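Local atomic coordinates of caprin-2 (Danio rerio, PDB entry 4OUS), a protein that probably takes part in canonical Wnt signalling through a C1q domain that forms a trimer and binds calcium. Residues I25-L30 / S125-F130; G43-T46 / A52-F55; I59-I64 / A82-G87; P89-A94 / A116-S121. The protein carries 1 engineered substitution. All blocks are in the same frame, centred on the assembly; numbering follows the deposited sequence.

Interaction 1: I25-L30 / S125-F130; sequences IAFDLL and STFSGF
Over one face of the F27 ring lies the methylene of F127, its CB 3.9 Å from the F27 ring centroid and 21° off the normal, a CH-pi contact shifted toward the rim. The closest approach, 3.6 Å, is from F127 CB to F27 CZ. At the edge of the same ring, in its plane, sits the backbone oxygen of S125, with F27 CE2 3.8 Å from S125 O, so that a weakly positive C-H rim faces a carbonyl. The two aromatic planes are oblique, at 45°; with CG anti to the backbone N (chi1 178°), F127 leads its ring off and leaves CB in front. This is how a jelly-roll sandwich of the C1q/TNF family fills its interior: F27 also touches I59 on strand 51-60 and L110 on strand 107-114, strands of different sheets. With the F27 ring cut back to an alanine, a gap is likely to open between the sheets, leaving F127 CB without the ring face it rests on. Just after F27 comes a classic beta bulge, D28 and L29 both facing A11. T126 points its CB away from F27, and its OG1 is hydrogen-bonded to N96 OD1 of a neighbouring subunit.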
loop_
_atom_site.group_PDB
_atom_site.type_symbol
_atom_site.label_atom_id
_atom_site.label_comp_id
_atom_site.label_asym_id
_atom_site.label_seq_id
_atom_site.Cartn_x
_atom_site.Cartn_y
_atom_site.Cartn_z
ATOM N N ILE A 25 -14.896 -9.665 -7.106
ATOM C CA ILE A 25 -14.294 -8.856 -8.154
ATOM C C ILE A 25 -13.323 -9.685 -8.979
ATOM O O ILE A 25 -12.283 -10.116 -8.486
ATOM C CB ILE A 25 -13.550 -7.638 -7.571
ATOM C CG1 ILE A 25 -14.490 -6.779 -6.723
ATOM C CG2 ILE A 25 -12.920 -6.811 -8.687
ATOM C CD1 ILE A 25 -13.764 -5.883 -5.733
ATOM N N ALA A 26 -13.670 -9.916 -10.237
ATOM C CA ALA A 26 -12.765 -10.563 -11.180
ATOM C C ALA A 26 -11.667 -9.596 -11.609
ATOM O O ALA A 26 -11.886 -8.384 -11.658
ATOM C CB ALA A 26 -13.542 -11.060 -12.393
ATOM N N PHE A 27 -10.483 -10.122 -11.908
ATOM C CA PHE A 27 -9.391 -9.308 -12.435
ATOM C C PHE A 27 -8.890 -9.961 -13.709
ATOM O O PHE A 27 -8.361 -11.067 -13.662
ATOM C CB PHE A 27 -8.246 -9.170 -11.427
ATOM C CG PHE A 27 -8.568 -8.279 -10.259
ATOM C CD1 PHE A 27 -9.271 -8.769 -9.173
ATOM C CD2 PHE A 27 -8.166 -6.955 -10.253
ATOM C CE1 PHE A 27 -9.571 -7.954 -8.107
ATOM C CE2 PHE A 27 -8.465 -6.132 -9.194
ATOM C CZ PHE A 27 -9.172 -6.631 -8.116
ATOM N N ASP A 28 -9.049 -9.286 -14.840
ATOM C CA ASP A 28 -8.807 -9.904 -16.140
ATOM C C ASP A 28 -7.335 -9.990 -16.530
ATOM O O ASP A 28 -6.953 -10.866 -17.316
ATOM C CB ASP A 28 -9.570 -9.141 -17.227
ATOM C CG ASP A 28 -9.190 -7.676 -17.275
ATOM O OD1 ASP A 28 -9.685 -6.908 -16.423
ATOM O OD2 ASP A 28 -8.390 -7.289 -18.155
ATOM N N LEU A 29 -6.519 -9.081 -16.010
ATOM C CA LEU A 29 -5.140 -8.973 -16.447
ATOM C C LEU A 29 -4.188 -9.414 -15.348
ATOM O O LEU A 29 -4.393 -9.090 -14.173
ATOM C CB LEU A 29 -4.849 -7.532 -16.872
ATOM C CG LEU A 29 -3.466 -7.268 -17.465
ATOM C CD1 LEU A 29 -3.571 -6.216 -18.552
ATOM C CD2 LEU A 29 -2.476 -6.826 -16.399
ATOM N N LEU A 30 -3.142 -10.139 -15.737
ATOM C CA LEU A 30 -2.095 -10.545 -14.809
ATOM C C LEU A 30 -0.718 -10.127 -15.305
ATOM O O LEU A 30 -0.377 -10.346 -16.474
ATOM C CB LEU A 30 -2.117 -12.061 -14.597
ATOM C CG LEU A 30 -3.213 -12.603 -13.685
ATOM C CD1 LEU A 30 -3.425 -14.084 -13.923
ATOM C CD2 LEU A 30 -2.842 -12.357 -12.229
ATOM N N SER A 125 -6.703 -0.253 -10.878
ATOM C CA SER A 125 -7.349 -1.119 -9.902
ATOM C C SER A 125 -6.684 -2.479 -9.904
ATOM O O SER A 125 -6.756 -3.211 -10.902
ATOM C CB SER A 125 -8.843 -1.226 -10.211
ATOM O OG SER A 125 -9.457 0.048 -10.055
ATOM N N THR A 126 -6.025 -2.799 -8.793
ATOM C CA THR A 126 -5.056 -3.881 -8.715
ATOM C C THR A 126 -5.226 -4.714 -7.447
ATOM O O THR A 126 -5.749 -4.248 -6.428
ATOM C CB THR A 126 -3.638 -3.323 -8.707
ATOM O OG1 THR A 126 -3.533 -2.450 -7.576
ATOM C CG2 THR A 126 -3.323 -2.562 -9.993
ATOM N N PHE A 127 -4.718 -5.937 -7.507
ATOM C CA PHE A 127 -4.788 -6.897 -6.404
ATOM C C PHE A 127 -3.605 -7.833 -6.562
ATOM O O PHE A 127 -3.453 -8.443 -7.620
ATOM C CB PHE A 127 -6.123 -7.652 -6.476
ATOM C CG PHE A 127 -6.337 -8.731 -5.422
ATOM C CD1 PHE A 127 -5.826 -8.640 -4.137
ATOM C CD2 PHE A 127 -7.119 -9.833 -5.746
ATOM C CE1 PHE A 127 -6.091 -9.642 -3.205
ATOM C CE2 PHE A 127 -7.391 -10.823 -4.829
ATOM C CZ PHE A 127 -6.876 -10.736 -3.555
ATOM N N SER A 128 -2.767 -7.944 -5.538
ATOM C CA SER A 128 -1.609 -8.825 -5.580
ATOM C C SER A 128 -1.435 -9.576 -4.282
ATOM O O SER A 128 -1.946 -9.177 -3.232
ATOM C CB SER A 128 -0.316 -8.055 -5.847
ATOM O OG SER A 128 -0.438 -7.216 -6.971
ATOM N N GLY A 129 -0.663 -10.648 -4.352
ATOM C CA GLY A 129 -0.348 -11.423 -3.177
ATOM C C GLY A 129 0.900 -12.246 -3.391
ATOM O O GLY A 129 1.259 -12.565 -4.532
ATOM N N PHE A 130 1.569 -12.603 -2.304
ATOM C CA PHE A 130 2.714 -13.484 -2.420
ATOM C C PHE A 130 2.937 -14.273 -1.142
ATOM O O PHE A 130 2.552 -13.863 -0.044
ATOM C CB PHE A 130 3.988 -12.710 -2.807
ATOM C CG PHE A 130 4.383 -11.618 -1.850
ATOM C CD1 PHE A 130 5.203 -11.887 -0.766
ATOM C CD2 PHE A 130 3.994 -10.311 -2.074
ATOM C CE1 PHE A 130 5.593 -10.881 0.095
ATOM C CE2 PHE A 130 4.382 -9.300 -1.212
ATOM C CZ PHE A 130 5.186 -9.590 -0.129
#

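Interaction 2: G43-T46 / A52-F55; sequences GRFT and AYVF
F45 reaches across to Y53 and F55 because its CG is anti to the backbone N (chi1 172°), whereas both partners keep CG anti to the carbonyl carbon and project their rings from the same side of one strand. F45 thus meets two aromatic groups at once, and each pair of side chains crosses at about a right angle. With F55 the pairing is an offset edge-to-face one: the F55 edge is directed at the F45 face, planes at 67°, and F55 CZ comes 3.9 Å from F45 CD2. With Y53 the planes are oblique, at 57°. There Y53 CE1 lies beside the rim of F45, near its plane, 3.7 Å from F45 CZ. The three rings form an aromatic cluster, a good example of how a beta sandwich joins its layers with flat groups at mixed inclinations. The polar end of Y53 is satisfied apart from the cluster, its OH bonding to A49 O. Strand 44-46 pairs with strand 107-114 in one sheet, strand 51-60 with strands 125-134 and 93-102 in the other; L102 of strand 93-102 touches F45, Y53 and F55 alike, while F127 of strand 125-134 packs on F55.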
loop_
_atom_site.group_PDB
_atom_site.type_symbol
_atom_site.label_atom_id
_atom_site.label_comp_id
_atom_site.label_asym_id
_atom_site.label_seq_id
_atom_site.Cartn_x
_atom_site.Cartn_y
_atom_site.Cartn_z
ATOM N N GLY A 43 -11.655 -14.150 -9.533
ATOM C CA GLY A 43 -10.914 -13.212 -8.715
ATOM C C GLY A 43 -10.314 -13.842 -7.467
ATOM O O GLY A 43 -9.854 -13.123 -6.578
ATOM N N ARG A 44 -10.304 -15.172 -7.402
ATOM C CA ARG A 44 -9.833 -15.859 -6.204
ATOM C C ARG A 44 -8.412 -16.387 -6.323
ATOM O O ARG A 44 -8.033 -17.016 -7.322
ATOM C CB ARG A 44 -10.765 -17.024 -5.847
ATOM C CG ARG A 44 -12.166 -16.585 -5.432
ATOM C CD ARG A 44 -13.098 -17.769 -5.216
ATOM N NE ARG A 44 -14.354 -17.349 -4.597
ATOM C CZ ARG A 44 -14.671 -17.571 -3.325
ATOM N NH1 ARG A 44 -13.831 -18.225 -2.534
ATOM N NH2 ARG A 44 -15.831 -17.143 -2.844
ATOM N N PHE A 45 -7.641 -16.132 -5.273
ATOM C CA PHE A 45 -6.372 -16.799 -5.027
ATOM C C PHE A 45 -6.615 -18.036 -4.175
ATOM O O PHE A 45 -7.251 -17.935 -3.128
ATOM C CB PHE A 45 -5.416 -15.851 -4.308
ATOM C CG PHE A 45 -4.152 -16.511 -3.840
ATOM C CD1 PHE A 45 -3.128 -16.773 -4.730
ATOM C CD2 PHE A 45 -3.989 -16.873 -2.516
ATOM C CE1 PHE A 45 -1.957 -17.377 -4.308
ATOM C CE2 PHE A 45 -2.818 -17.475 -2.086
ATOM C CZ PHE A 45 -1.804 -17.728 -2.984
ATOM N N THR A 46 -6.113 -19.186 -4.608
ATOM C CA THR A 46 -6.211 -20.395 -3.802
ATOM C C THR A 46 -4.857 -20.709 -3.188
ATOM O O THR A 46 -3.844 -20.760 -3.886
ATOM C CB THR A 46 -6.704 -21.581 -4.638
ATOM O OG1 THR A 46 -8.000 -21.270 -5.160
ATOM C CG2 THR A 46 -6.811 -22.835 -3.784
ATOM N N ALA A 52 2.279 -18.186 5.567
ATOM C CA ALA A 52 1.933 -16.779 5.709
ATOM C C ALA A 52 2.054 -16.108 4.350
ATOM O O ALA A 52 3.058 -16.282 3.655
ATOM C CB ALA A 52 2.832 -16.100 6.725
ATOM N N TYR A 53 1.024 -15.347 3.989
ATOM C CA TYR A 53 0.910 -14.686 2.694
ATOM C C TYR A 53 0.615 -13.202 2.879
ATOM O O TYR A 53 -0.127 -12.830 3.787
ATOM C CB TYR A 53 -0.205 -15.332 1.860
ATOM C CG TYR A 53 0.089 -16.747 1.406
ATOM C CD1 TYR A 53 0.451 -17.008 0.093
ATOM C CD2 TYR A 53 0.009 -17.824 2.286
ATOM C CE1 TYR A 53 0.726 -18.294 -0.339
ATOM C CE2 TYR A 53 0.289 -19.120 1.863
ATOM C CZ TYR A 53 0.646 -19.348 0.544
ATOM O OH TYR A 53 0.929 -20.618 0.091
ATOM N N VAL A 54 1.173 -12.372 2.006
ATOM C CA VAL A 54 0.947 -10.933 2.004
ATOM C C VAL A 54 0.016 -10.581 0.853
ATOM O O VAL A 54 0.214 -11.062 -0.260
ATOM C CB VAL A 54 2.275 -10.172 1.842
ATOM C CG1 VAL A 54 2.038 -8.671 1.782
ATOM C CG2 VAL A 54 3.237 -10.533 2.960
ATOM N N PHE A 55 -0.987 -9.744 1.128
ATOM C CA PHE A 55 -1.907 -9.239 0.106
ATOM C C PHE A 55 -1.944 -7.726 0.130
ATOM O O PHE A 55 -1.868 -7.124 1.197
ATOM C CB PHE A 55 -3.316 -9.789 0.324
ATOM C CG PHE A 55 -3.376 -11.269 0.219
ATOM C CD1 PHE A 55 -3.245 -12.061 1.350
ATOM C CD2 PHE A 55 -3.482 -11.880 -1.017
ATOM C CE1 PHE A 55 -3.244 -13.438 1.253
ATOM C CE2 PHE A 55 -3.483 -13.250 -1.121
ATOM C CZ PHE A 55 -3.361 -14.036 0.015
#

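Interaction 3: I59-I64 / A82-G87; sequences ILKLAI and AYANDG
K61 meets A84 and N85 at the end of the sandwich that holds the calcium ion, the side chain of A84 lying about 6 Å from the metal. The lysine arrives with its hydrocarbon part: K61 CD and K61 CE each pass A84 O at 3.5 Å, and K61 CE comes 3.8 Å from N85 OD1. Its CG stands between the backbone N and the carbonyl carbon (chi1 73°), and further bends at chi3 and chi4 curl the ammonium back over its own segment. There NZ donates to L62 O at 3.0 Å, almost along the C=O axis at 177°, and also bonds to V66 O. In the C1q jelly roll these segments extend strands of different sheets, 51-60 and 77-84, and past the strand ends the sheets are spanned partly through solvent: a water accepts from K61 NZ at 2.8 Å and donates to D86 O at 2.8 Å. L62 O, V66 O and the water are thus among the acceptors round this buried ammonium. Were K61 shortened to an alanine, L62 O and V66 O would probably lose this donor, and the water at D86 O its tie to the 59-64 segment. L62 O also takes a weak bond from I64 N, closing an inverse gamma turn centred on A63. On the far segment, N85 ND2 is hydrogen-bonded to D90 OD2 of a neighbouring subunit.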
loop_
_atom_site.group_PDB
_atom_site.type_symbol
_atom_site.label_atom_id
_atom_site.label_comp_id
_atom_site.label_asym_id
_atom_site.label_seq_id
_atom_site.Cartn_x
_atom_site.Cartn_y
_atom_site.Cartn_z
ATOM N N ILE A 59 -8.026 0.000 -5.302
ATOM C CA ILE A 59 -9.183 -0.029 -6.188
ATOM C C ILE A 59 -9.695 1.391 -6.425
ATOM O O ILE A 59 -10.052 2.086 -5.478
ATOM C CB ILE A 59 -10.311 -0.907 -5.607
ATOM C CG1 ILE A 59 -9.806 -2.320 -5.253
ATOM C CG2 ILE A 59 -11.486 -0.960 -6.563
ATOM C CD1 ILE A 59 -9.340 -3.149 -6.424
ATOM N N LEU A 60 -9.724 1.824 -7.682
ATOM C CA LEU A 60 -10.206 3.156 -8.026
ATOM C C LEU A 60 -11.706 3.101 -8.289
ATOM O O LEU A 60 -12.163 2.257 -9.068
ATOM C CB LEU A 60 -9.472 3.691 -9.258
ATOM C CG LEU A 60 -9.691 5.171 -9.574
ATOM C CD1 LEU A 60 -8.945 6.045 -8.576
ATOM C CD2 LEU A 60 -9.276 5.499 -11.003
ATOM N N LYS A 61 -12.472 3.985 -7.654
ATOM C CA LYS A 61 -13.918 4.004 -7.864
ATOM C C LYS A 61 -14.317 4.824 -9.076
ATOM O O LYS A 61 -13.592 5.732 -9.488
ATOM C CB LYS A 61 -14.643 4.547 -6.631
ATOM C CG LYS A 61 -14.511 6.051 -6.409
ATOM C CD LYS A 61 -15.093 6.506 -5.062
ATOM C CE LYS A 61 -16.582 6.215 -4.917
ATOM N NZ LYS A 61 -17.405 7.000 -5.872
ATOM N N LEU A 62 -15.479 4.501 -9.637
ATOM C CA LEU A 62 -16.106 5.374 -10.619
ATOM C C LEU A 62 -16.473 6.697 -9.961
ATOM O O LEU A 62 -16.778 6.761 -8.761
ATOM C CB LEU A 62 -17.360 4.736 -11.221
ATOM C CG LEU A 62 -17.181 3.440 -12.010
ATOM C CD1 LEU A 62 -18.467 3.079 -12.738
ATOM C CD2 LEU A 62 -16.038 3.567 -12.992
ATOM N N ALA A 63 -16.469 7.745 -10.772
ATOM C CA ALA A 63 -16.826 9.081 -10.320
ATOM C C ALA A 63 -18.343 9.228 -10.300
ATOM O O ALA A 63 -18.933 9.939 -11.121
ATOM C CB ALA A 63 -16.185 10.134 -11.209
ATOM N N ILE A 64 -18.956 8.516 -9.360
ATOM C CA ILE A 64 -20.389 8.555 -9.123
ATOM C C ILE A 64 -20.630 8.776 -7.638
ATOM O O ILE A 64 -19.735 8.555 -6.817
ATOM C CB ILE A 64 -21.094 7.255 -9.567
ATOM C CG1 ILE A 64 -20.562 6.055 -8.779
ATOM C CG2 ILE A 64 -20.937 7.041 -11.072
ATOM C CD1 ILE A 64 -21.269 4.751 -9.094
ATOM N N ALA A 82 -11.726 -1.548 3.013
ATOM C CA ALA A 82 -11.319 -0.229 2.557
ATOM C C ALA A 82 -12.534 0.553 2.095
ATOM O O ALA A 82 -13.505 -0.016 1.603
ATOM C CB ALA A 82 -10.296 -0.334 1.436
ATOM N N TYR A 83 -12.445 1.867 2.250
ATOM C CA TYR A 83 -13.508 2.801 1.901
ATOM C C TYR A 83 -12.938 3.918 1.061
ATOM O O TYR A 83 -11.829 4.388 1.341
ATOM C CB TYR A 83 -14.132 3.386 3.169
ATOM C CG TYR A 83 -15.131 4.507 2.952
ATOM C CD1 TYR A 83 -16.481 4.232 2.813
ATOM C CD2 TYR A 83 -14.725 5.838 2.903
ATOM C CE1 TYR A 83 -17.408 5.244 2.634
ATOM C CE2 TYR A 83 -15.649 6.864 2.718
ATOM C CZ TYR A 83 -16.991 6.559 2.586
ATOM O OH TYR A 83 -17.938 7.549 2.410
ATOM N N ALA A 84 -13.692 4.381 0.072
ATOM C CA ALA A 84 -13.305 5.606 -0.611
ATOM C C ALA A 84 -14.532 6.319 -1.132
ATOM O O ALA A 84 -15.442 5.692 -1.673
ATOM C CB ALA A 84 -12.330 5.320 -1.744
ATOM N N ASN A 85 -14.541 7.634 -0.988
ATOM C CA ASN A 85 -15.632 8.416 -1.513
ATOM C C ASN A 85 -15.209 9.855 -1.661
ATOM O O ASN A 85 -14.409 10.354 -0.874
ATOM C CB ASN A 85 -16.844 8.310 -0.600
ATOM C CG ASN A 85 -18.103 8.795 -1.257
ATOM O OD1 ASN A 85 -18.340 8.524 -2.433
ATOM N ND2 ASN A 85 -18.924 9.521 -0.506
ATOM N N ASP A 86 -15.747 10.515 -2.678
ATOM C CA ASP A 86 -15.535 11.940 -2.882
ATOM C C ASP A 86 -16.828 12.552 -3.404
ATOM O O ASP A 86 -17.467 12.003 -4.302
ATOM C CB ASP A 86 -14.384 12.193 -3.848
ATOM C CG ASP A 86 -14.186 13.663 -4.130
ATOM O OD1 ASP A 86 -14.823 14.171 -5.076
ATOM O OD2 ASP A 86 -13.404 14.316 -3.409
ATOM N N GLY A 87 -17.213 13.690 -2.839
ATOM C CA GLY A 87 -18.518 14.267 -3.102
ATOM C C GLY A 87 -18.696 15.050 -4.388
ATOM O O GLY A 87 -19.818 15.461 -4.704
HETATM O O HOH W 1 -16.580 9.659 -5.532
#

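Interaction 4: P89-A94 / A116-S121; sequences PDHETA and AIYGSS
H91 leaves the backbone with its CB directed toward Y118, and its side chain packs on L60 of strand 51-60. CG is turned anti to the carbonyl carbon (chi1 -57°), which sets the imidazole beside the tyrosine. ND1 then donates a hydrogen bond to K61 O, fixing the rotation of the ring. From there CE1 is the atom that reaches across, 3.9 Å from Y118 CD1. The H91 and Y118 rings lie with centroids 5.2 Å apart and planes at 63°, an oblique pairing, and the H91 ring also meets Y83 of a neighbouring subunit edge-to-face. The backbone around H91 is braced by acidic side chains: H91 N donates to D90 OD1 at 2.7 Å, a bond bent to 134°, and T93 N donates to E92 OE1, also at 2.7 Å. Both carboxylates are approached on their anti side, somewhat out of plane. E92 illustrates how one carboxylate can serve two tasks, for its OE2 binds the calcium ion together with E92 OE2 of both neighbouring subunits. The contact itself is small and lies at the surface, bridging the two flanks of strand 51-60 at its end: E92 and A94 pair with K61 and I59 on the way into strand 93-102, while Y118 pairs with L60 in the loop that leads from strand 107-114 to strand 125-134.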
loop_
_atom_site.group_PDB
_atom_site.type_symbol
_atom_site.label_atom_id
_atom_site.label_comp_id
_atom_site.label_asym_id
_atom_site.label_seq_id
_atom_site.Cartn_x
_atom_site.Cartn_y
_atom_site.Cartn_z
ATOM N N PRO A 89 -18.818 14.298 -7.703
ATOM C CA PRO A 89 -17.999 13.148 -7.311
ATOM C C PRO A 89 -16.793 12.982 -8.222
ATOM O O PRO A 89 -16.872 13.177 -9.434
ATOM C CB PRO A 89 -18.963 11.974 -7.454
ATOM C CG PRO A 89 -19.834 12.365 -8.586
ATOM C CD PRO A 89 -19.962 13.876 -8.535
ATOM N N ASP A 90 -15.670 12.629 -7.615
ATOM C CA ASP A 90 -14.427 12.399 -8.334
ATOM C C ASP A 90 -14.016 10.951 -8.103
ATOM O O ASP A 90 -14.604 10.249 -7.273
ATOM C CB ASP A 90 -13.347 13.369 -7.841
ATOM C CG ASP A 90 -12.238 13.622 -8.862
ATOM O OD1 ASP A 90 -12.022 12.800 -9.775
ATOM O OD2 ASP A 90 -11.567 14.669 -8.733
ATOM N N HIS A 91 -13.007 10.498 -8.832
ATOM C CA HIS A 91 -12.408 9.214 -8.528
ATOM C C HIS A 91 -11.710 9.294 -7.175
ATOM O O HIS A 91 -11.292 10.363 -6.720
ATOM C CB HIS A 91 -11.418 8.802 -9.611
ATOM C CG HIS A 91 -12.015 8.733 -10.981
ATOM N ND1 HIS A 91 -12.887 7.740 -11.369
ATOM C CD2 HIS A 91 -11.857 9.538 -12.057
ATOM C CE1 HIS A 91 -13.245 7.937 -12.625
ATOM N NE2 HIS A 91 -12.635 9.021 -13.065
ATOM N N GLU A 92 -11.616 8.145 -6.532
ATOM C CA GLU A 92 -11.005 7.988 -5.227
ATOM C C GLU A 92 -10.570 6.541 -5.116
ATOM O O GLU A 92 -11.107 5.689 -5.823
ATOM C CB GLU A 92 -11.967 8.328 -4.089
ATOM C CG GLU A 92 -11.646 9.539 -3.230
ATOM C CD GLU A 92 -10.411 9.329 -2.342
ATOM O OE1 GLU A 92 -9.520 8.512 -2.669
ATOM O OE2 GLU A 92 -10.402 9.883 -1.224
ATOM N N THR A 93 -9.638 6.254 -4.216
ATOM C CA THR A 93 -9.007 4.944 -4.158
ATOM C C THR A 93 -9.225 4.280 -2.809
ATOM O O THR A 93 -8.929 4.868 -1.763
ATOM C CB THR A 93 -7.501 5.057 -4.444
ATOM O OG1 THR A 93 -7.316 5.781 -5.666
ATOM C CG2 THR A 93 -6.852 3.687 -4.562
ATOM N N ALA A 94 -9.741 3.055 -2.845
ATOM C CA ALA A 94 -9.901 2.211 -1.668
ATOM C C ALA A 94 -8.768 1.199 -1.648
ATOM O O ALA A 94 -8.637 0.392 -2.583
ATOM C CB ALA A 94 -11.254 1.511 -1.690
ATOM N N ALA A 116 -18.749 1.104 -7.375
ATOM C CA ALA A 116 -18.407 0.643 -8.710
ATOM C C ALA A 116 -16.944 0.961 -8.976
ATOM O O ALA A 116 -16.418 1.960 -8.476
ATOM C CB ALA A 116 -19.303 1.290 -9.759
ATOM N N ILE A 117 -16.299 0.105 -9.761
ATOM C CA ILE A 117 -14.855 0.130 -9.961
ATOM C C ILE A 117 -14.459 0.598 -11.355
ATOM O O ILE A 117 -15.038 0.159 -12.349
ATOM C CB ILE A 117 -14.263 -1.278 -9.722
ATOM C CG1 ILE A 117 -14.575 -1.732 -8.293
ATOM C CG2 ILE A 117 -12.766 -1.317 -10.027
ATOM C CD1 ILE A 117 -14.149 -3.149 -7.978
ATOM N N TYR A 118 -13.452 1.466 -11.415
ATOM C CA TYR A 118 -12.877 1.923 -12.663
ATOM C C TYR A 118 -11.836 0.960 -13.207
ATOM O O TYR A 118 -10.860 0.625 -12.520
ATOM C CB TYR A 118 -12.232 3.296 -12.467
ATOM C CG TYR A 118 -11.745 3.905 -13.755
ATOM C CD1 TYR A 118 -12.621 4.579 -14.594
ATOM C CD2 TYR A 118 -10.416 3.791 -14.147
ATOM C CE1 TYR A 118 -12.187 5.130 -15.784
ATOM C CE2 TYR A 118 -9.974 4.339 -15.336
ATOM C CZ TYR A 118 -10.861 5.008 -16.148
ATOM O OH TYR A 118 -10.423 5.559 -17.331
ATOM N N GLY A 119 -12.030 0.532 -14.446
ATOM C CA GLY A 119 -11.047 -0.273 -15.142
ATOM C C GLY A 119 -10.636 0.364 -16.450
ATOM O O GLY A 119 -11.482 0.831 -17.218
ATOM N N SER A 120 -9.335 0.395 -16.707
ATOM C CA SER A 120 -8.820 0.827 -17.999
ATOM C C SER A 120 -7.463 0.194 -18.253
ATOM O O SER A 120 -6.895 -0.460 -17.381
ATOM C CB SER A 120 -8.705 2.348 -18.073
ATOM O OG SER A 120 -7.506 2.783 -17.454
ATOM N N SER A 121 -6.942 0.414 -19.454
ATOM C CA SER A 121 -5.642 -0.116 -19.825
ATOM C C SER A 121 -4.494 0.473 -19.007
ATOM O O SER A 121 -3.384 -0.041 -19.076
ATOM C CB SER A 121 -5.378 0.118 -21.315
ATOM O OG SER A 121 -5.282 1.501 -21.597
#

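In the fold
From the N terminus, interaction 1 opens first, at 25-30, and closes only when the chain reaches 125-130, so its loop encloses the other three. Inside it they follow in series without crossing: interaction 2 closes a short turn between 43-46 and 52-55, interaction 3 then joins 59-64 to 82-87, and interaction 4 joins 89-94 to 116-121. Interactions 2 and 3 draw on the two ends of strand 51-60, on opposite sides of the chain's centre. Interaction 1 touches all the others, S125 OG bonding to both L60 N and Y118 O. Interactions 3 and 4, with centres about 6 Å apart, tie the calcium end of the sandwich together.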